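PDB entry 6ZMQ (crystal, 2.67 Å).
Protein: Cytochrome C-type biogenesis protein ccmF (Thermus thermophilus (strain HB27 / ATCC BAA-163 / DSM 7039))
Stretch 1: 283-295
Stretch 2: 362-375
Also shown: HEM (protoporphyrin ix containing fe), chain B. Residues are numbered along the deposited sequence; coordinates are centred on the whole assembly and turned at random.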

# COMPACT_ATOMS: atom_id res chain seq x y z
N THR A 283 21.07 -12.96 -6.01
CA THR A 283 22.11 -13.03 -7.01
C THR A 283 23.52 -13.14 -6.43
O THR A 283 24.46 -13.33 -7.21
CB THR A 283 21.99 -11.82 -7.95
OG1 THR A 283 21.72 -10.64 -7.18
CG2 THR A 283 20.86 -12.04 -8.94
N ARG A 284 23.72 -13.01 -5.11
CA ARG A 284 25.11 -12.95 -4.64
C ARG A 284 25.38 -13.60 -3.29
O ARG A 284 26.55 -13.77 -2.93
CB ARG A 284 25.60 -11.49 -4.60
CG ARG A 284 27.10 -11.32 -4.67
CD ARG A 284 27.47 -10.50 -5.88
NE ARG A 284 28.89 -10.67 -6.18
CZ ARG A 284 29.34 -11.03 -7.37
NH1 ARG A 284 28.49 -11.24 -8.37
NH2 ARG A 284 30.64 -11.16 -7.57
N GLY A 285 24.35 -13.98 -2.54
CA GLY A 285 24.56 -14.42 -1.16
C GLY A 285 25.06 -13.35 -0.21
O GLY A 285 25.95 -13.62 0.60
N ALA A 286 24.53 -12.13 -0.31
CA ALA A 286 25.00 -11.03 0.52
C ALA A 286 23.84 -10.28 1.18
O ALA A 286 22.77 -10.09 0.59
CB ALA A 286 25.86 -10.05 -0.28
N PHE A 287 24.14 -9.77 2.37
CA PHE A 287 23.21 -9.22 3.36
C PHE A 287 22.07 -10.19 3.62
O PHE A 287 20.90 -9.89 3.35
CB PHE A 287 22.58 -7.84 3.04
CG PHE A 287 23.36 -6.90 2.15
CD1 PHE A 287 24.46 -6.15 2.57
CD2 PHE A 287 22.87 -6.69 0.86
CE1 PHE A 287 25.10 -5.29 1.69
CE2 PHE A 287 23.48 -5.81 0.00
CZ PHE A 287 24.61 -5.14 0.40
N LYS A 288 22.40 -11.36 4.15
CA LYS A 288 21.33 -12.19 4.70
C LYS A 288 20.90 -11.71 6.07
O LYS A 288 19.73 -11.85 6.43
CB LYS A 288 21.74 -13.67 4.73
CG LYS A 288 23.08 -13.97 5.38
CD LYS A 288 23.70 -15.21 4.75
CE LYS A 288 24.19 -14.88 3.35
NZ LYS A 288 24.33 -16.05 2.44
N THR A 289 21.83 -11.05 6.78
CA THR A 289 21.55 -10.36 8.04
C THR A 289 20.53 -9.24 7.85
O THR A 289 19.50 -9.18 8.55
CB THR A 289 22.85 -9.77 8.59
OG1 THR A 289 23.84 -10.80 8.72
CG2 THR A 289 22.64 -9.11 9.94
N TRP A 290 20.77 -8.38 6.86
CA TRP A 290 19.87 -7.28 6.59
C TRP A 290 18.58 -7.76 5.96
O TRP A 290 17.54 -7.10 6.10
CB TRP A 290 20.54 -6.25 5.68
CG TRP A 290 21.60 -5.48 6.38
CD1 TRP A 290 22.93 -5.46 6.07
CD2 TRP A 290 21.44 -4.61 7.52
NE1 TRP A 290 23.61 -4.65 6.94
CE2 TRP A 290 22.72 -4.12 7.84
CE3 TRP A 290 20.35 -4.21 8.30
CZ2 TRP A 290 22.93 -3.24 8.90
CZ3 TRP A 290 20.56 -3.35 9.35
CH2 TRP A 290 21.84 -2.87 9.64
N ASN A 291 18.61 -8.92 5.29
CA ASN A 291 17.40 -9.46 4.71
C ASN A 291 16.46 -9.98 5.77
O ASN A 291 15.26 -9.71 5.70
CB ASN A 291 17.72 -10.57 3.74
CG ASN A 291 17.72 -10.09 2.35
OD1 ASN A 291 16.76 -9.47 1.93
ND2 ASN A 291 18.78 -10.38 1.60
N PHE A 292 17.00 -10.71 6.76
CA PHE A 292 16.23 -11.16 7.92
C PHE A 292 15.65 -9.98 8.68
O PHE A 292 14.45 -9.96 9.01
CB PHE A 292 17.13 -12.00 8.84
CG PHE A 292 17.44 -13.39 8.33
CD1 PHE A 292 16.46 -14.16 7.73
CD2 PHE A 292 18.70 -13.93 8.52
CE1 PHE A 292 16.74 -15.45 7.28
CE2 PHE A 292 19.00 -15.20 8.04
CZ PHE A 292 18.01 -15.97 7.42
N ALA A 293 16.49 -8.94 8.91
CA ALA A 293 16.05 -7.71 9.58
C ALA A 293 14.94 -7.01 8.80
O ALA A 293 13.91 -6.64 9.38
CB ALA A 293 17.25 -6.77 9.77
N PHE A 294 15.10 -6.89 7.48
CA PHE A 294 14.15 -6.13 6.68
C PHE A 294 12.83 -6.87 6.51
O PHE A 294 11.78 -6.23 6.49
CB PHE A 294 14.75 -5.77 5.33
CG PHE A 294 15.70 -4.60 5.37
CD1 PHE A 294 15.53 -3.60 6.31
CD2 PHE A 294 16.75 -4.50 4.46
CE1 PHE A 294 16.40 -2.52 6.37
CE2 PHE A 294 17.63 -3.42 4.51
CZ PHE A 294 17.45 -2.43 5.47
N VAL A 295 12.85 -8.20 6.39
CA VAL A 295 11.58 -8.91 6.23
C VAL A 295 10.82 -8.94 7.55
O VAL A 295 9.58 -8.83 7.55
CB VAL A 295 11.77 -10.31 5.62
CG1 VAL A 295 12.53 -11.24 6.51
CG2 VAL A 295 10.42 -10.93 5.18
N ARG A 362 27.95 -2.40 -6.91
CA ARG A 362 26.50 -2.40 -7.03
C ARG A 362 25.85 -2.89 -5.73
O ARG A 362 24.78 -2.42 -5.35
CB ARG A 362 26.08 -3.25 -8.25
CG ARG A 362 24.57 -3.33 -8.49
CD ARG A 362 24.16 -4.35 -9.57
NE ARG A 362 24.57 -3.99 -10.92
CZ ARG A 362 24.59 -4.85 -11.93
NH1 ARG A 362 24.21 -6.11 -11.75
NH2 ARG A 362 24.98 -4.45 -13.14
N GLU A 363 26.53 -3.80 -5.02
CA GLU A 363 26.10 -4.21 -3.68
C GLU A 363 26.17 -3.06 -2.68
O GLU A 363 25.28 -2.91 -1.83
CB GLU A 363 26.97 -5.35 -3.16
CG GLU A 363 26.87 -6.63 -3.94
CD GLU A 363 28.17 -6.93 -4.67
OE1 GLU A 363 28.60 -6.08 -5.48
OE2 GLU A 363 28.76 -8.01 -4.46
N GLY A 364 27.23 -2.25 -2.75
CA GLY A 364 27.36 -1.11 -1.85
C GLY A 364 26.34 -0.03 -2.14
O GLY A 364 25.81 0.61 -1.21
N ALA A 365 26.04 0.19 -3.42
CA ALA A 365 25.01 1.15 -3.81
C ALA A 365 23.62 0.68 -3.40
O ALA A 365 22.83 1.48 -2.88
CB ALA A 365 25.08 1.42 -5.31
N LEU A 366 23.32 -0.62 -3.58
CA LEU A 366 22.01 -1.13 -3.19
C LEU A 366 21.85 -1.16 -1.68
O LEU A 366 20.76 -0.90 -1.16
CB LEU A 366 21.74 -2.54 -3.74
CG LEU A 366 21.54 -2.99 -5.20
CD1 LEU A 366 20.57 -4.18 -5.28
CD2 LEU A 366 21.16 -1.92 -6.17
N LEU A 367 22.94 -1.45 -0.95
CA LEU A 367 22.88 -1.51 0.50
C LEU A 367 22.78 -0.11 1.10
O LEU A 367 22.06 0.08 2.09
CB LEU A 367 24.11 -2.26 1.02
CG LEU A 367 24.32 -2.80 2.44
CD1 LEU A 367 24.78 -1.76 3.45
CD2 LEU A 367 23.02 -3.45 2.90
N LEU A 368 23.45 0.88 0.50
CA LEU A 368 23.29 2.25 0.95
C LEU A 368 21.91 2.79 0.59
O LEU A 368 21.34 3.58 1.35
CB LEU A 368 24.38 3.15 0.36
CG LEU A 368 24.47 4.59 0.89
CD1 LEU A 368 24.43 4.59 2.42
CD2 LEU A 368 25.67 5.35 0.36
N GLY A 369 21.33 2.36 -0.53
CA GLY A 369 19.97 2.74 -0.86
C GLY A 369 18.94 2.15 0.08
O GLY A 369 17.99 2.81 0.49
N ALA A 370 19.13 0.87 0.44
CA ALA A 370 18.30 0.24 1.46
C ALA A 370 18.49 0.89 2.83
O ALA A 370 17.53 0.98 3.61
CB ALA A 370 18.63 -1.25 1.54
N PHE A 371 19.70 1.37 3.13
CA PHE A 371 19.92 2.17 4.33
C PHE A 371 19.19 3.50 4.27
O PHE A 371 18.73 4.00 5.29
CB PHE A 371 21.41 2.42 4.54
CG PHE A 371 22.04 1.51 5.55
CD1 PHE A 371 21.63 1.56 6.88
CD2 PHE A 371 23.07 0.66 5.20
CE1 PHE A 371 22.22 0.73 7.83
CE2 PHE A 371 23.67 -0.17 6.14
CZ PHE A 371 23.24 -0.13 7.46
N PHE A 372 19.10 4.09 3.07
CA PHE A 372 18.36 5.34 2.90
C PHE A 372 16.86 5.13 3.09
O PHE A 372 16.18 5.97 3.70
CB PHE A 372 18.64 5.91 1.51
CG PHE A 372 19.82 6.85 1.45
CD1 PHE A 372 20.96 6.63 2.21
CD2 PHE A 372 19.79 7.96 0.61
CE1 PHE A 372 22.05 7.49 2.14
CE2 PHE A 372 20.87 8.83 0.54
CZ PHE A 372 22.00 8.59 1.31
N PHE A 373 16.33 4.00 2.58
CA PHE A 373 14.93 3.65 2.78
C PHE A 373 14.62 3.40 4.26
O PHE A 373 13.62 3.90 4.80
CB PHE A 373 14.58 2.41 1.95
CG PHE A 373 14.28 2.69 0.51
CD1 PHE A 373 13.20 3.47 0.14
CD2 PHE A 373 15.07 2.13 -0.49
CE1 PHE A 373 12.92 3.71 -1.19
CE2 PHE A 373 14.81 2.37 -1.82
CZ PHE A 373 13.74 3.16 -2.17
N ALA A 374 15.47 2.60 4.92
CA ALA A 374 15.31 2.30 6.34
C ALA A 374 15.49 3.55 7.20
O ALA A 374 14.80 3.71 8.21
CB ALA A 374 16.31 1.22 6.76
N GLY A 375 16.41 4.43 6.81
CA GLY A 375 16.57 5.69 7.51
C GLY A 375 15.39 6.62 7.35
O GLY A 375 15.03 7.35 8.28
CHA HEM B . 15.04 -4.01 -9.28
CHB HEM B . 18.55 -0.84 -7.97
CHC HEM B . 15.15 2.02 -5.87
CHD HEM B . 11.71 -0.95 -7.63
C1A HEM B . 16.26 -3.37 -9.08
C2A HEM B . 17.50 -3.92 -9.48
C3A HEM B . 18.48 -3.05 -9.12
C4A HEM B . 17.88 -1.95 -8.49
CMA HEM B . 19.96 -3.21 -9.35
CAA HEM B . 17.72 -5.25 -10.20
CBA HEM B . 17.42 -5.14 -11.70
CGA HEM B . 18.36 -4.19 -12.39
O1A HEM B . 17.91 -3.16 -12.96
O2A HEM B . 19.59 -4.42 -12.39
C1B HEM B . 17.89 0.19 -7.27
C2B HEM B . 18.57 1.20 -6.56
C3B HEM B . 17.64 2.01 -5.97
C4B HEM B . 16.34 1.44 -6.31
CMB HEM B . 20.05 1.38 -6.48
CAB HEM B . 17.87 3.19 -5.13
CBB HEM B . 17.82 2.93 -3.67
C1C HEM B . 13.93 1.50 -6.24
C2C HEM B . 12.70 2.15 -6.09
C3C HEM B . 11.75 1.30 -6.59
C4C HEM B . 12.39 0.12 -7.06
CMC HEM B . 12.43 3.51 -5.49
CAC HEM B . 10.33 1.56 -6.62
CBC HEM B . 9.70 2.07 -7.87
C1D HEM B . 12.30 -2.09 -8.18
C2D HEM B . 11.58 -3.27 -8.67
C3D HEM B . 12.51 -4.14 -9.14
C4D HEM B . 13.81 -3.46 -8.94
CMD HEM B . 10.09 -3.47 -8.65
CAD HEM B . 12.26 -5.51 -9.75
CBD HEM B . 12.63 -6.58 -8.72
CGD HEM B . 12.31 -8.00 -9.14
O1D HEM B . 13.21 -8.79 -9.52
O2D HEM B . 11.13 -8.40 -9.09
NA HEM B . 16.52 -2.17 -8.45
NB HEM B . 16.56 0.36 -7.07
NC HEM B . 13.73 0.30 -6.86
ND HEM B . 13.59 -2.27 -8.38
FE HEM B . 15.08 -0.89 -7.84

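Stretch 1 meets the helix of stretch 2 through a short polar contact followed by a longer apolar seam, with no hydrogen bond between them. Arg-284 begins it: its side chain reaches Glu-363, and NE lies 3.2 Å from Glu-363 OE2, a salt bridge in which the positive guanidinium offsets the negative charge of a buried carboxylate. Gly-285 then leaves helical geometry with positive phi, a conformation that glycine adopts readily. Phe-287, in the loop between the helices, lays its ring against Leu-367, whose CD2 sits over one face, 3.2 Å from the ring centroid, a CH-pi contact. The pair is modelled too tightly to read much into the exact spacing, but a flat ring and a branched aliphatic chain suit each other here.

The helix that follows runs at 26° to that of stretch 2. Trp-290 CD1 packs 3.8 Å from Leu-367 CD2, while its six-membered ring offers a face to the edge of Phe-371, the planes inclined at 70°. One turn on, buried Phe-294 spans two small residues: CE2 is 3.8 Å from Ala-370 CB, and CE1 is 3.8 Å from Ala-374 CB. With the axes no closer than 12.3 Å, large aromatic side chains bridge the gap, and alanine methyls leave room for the ring.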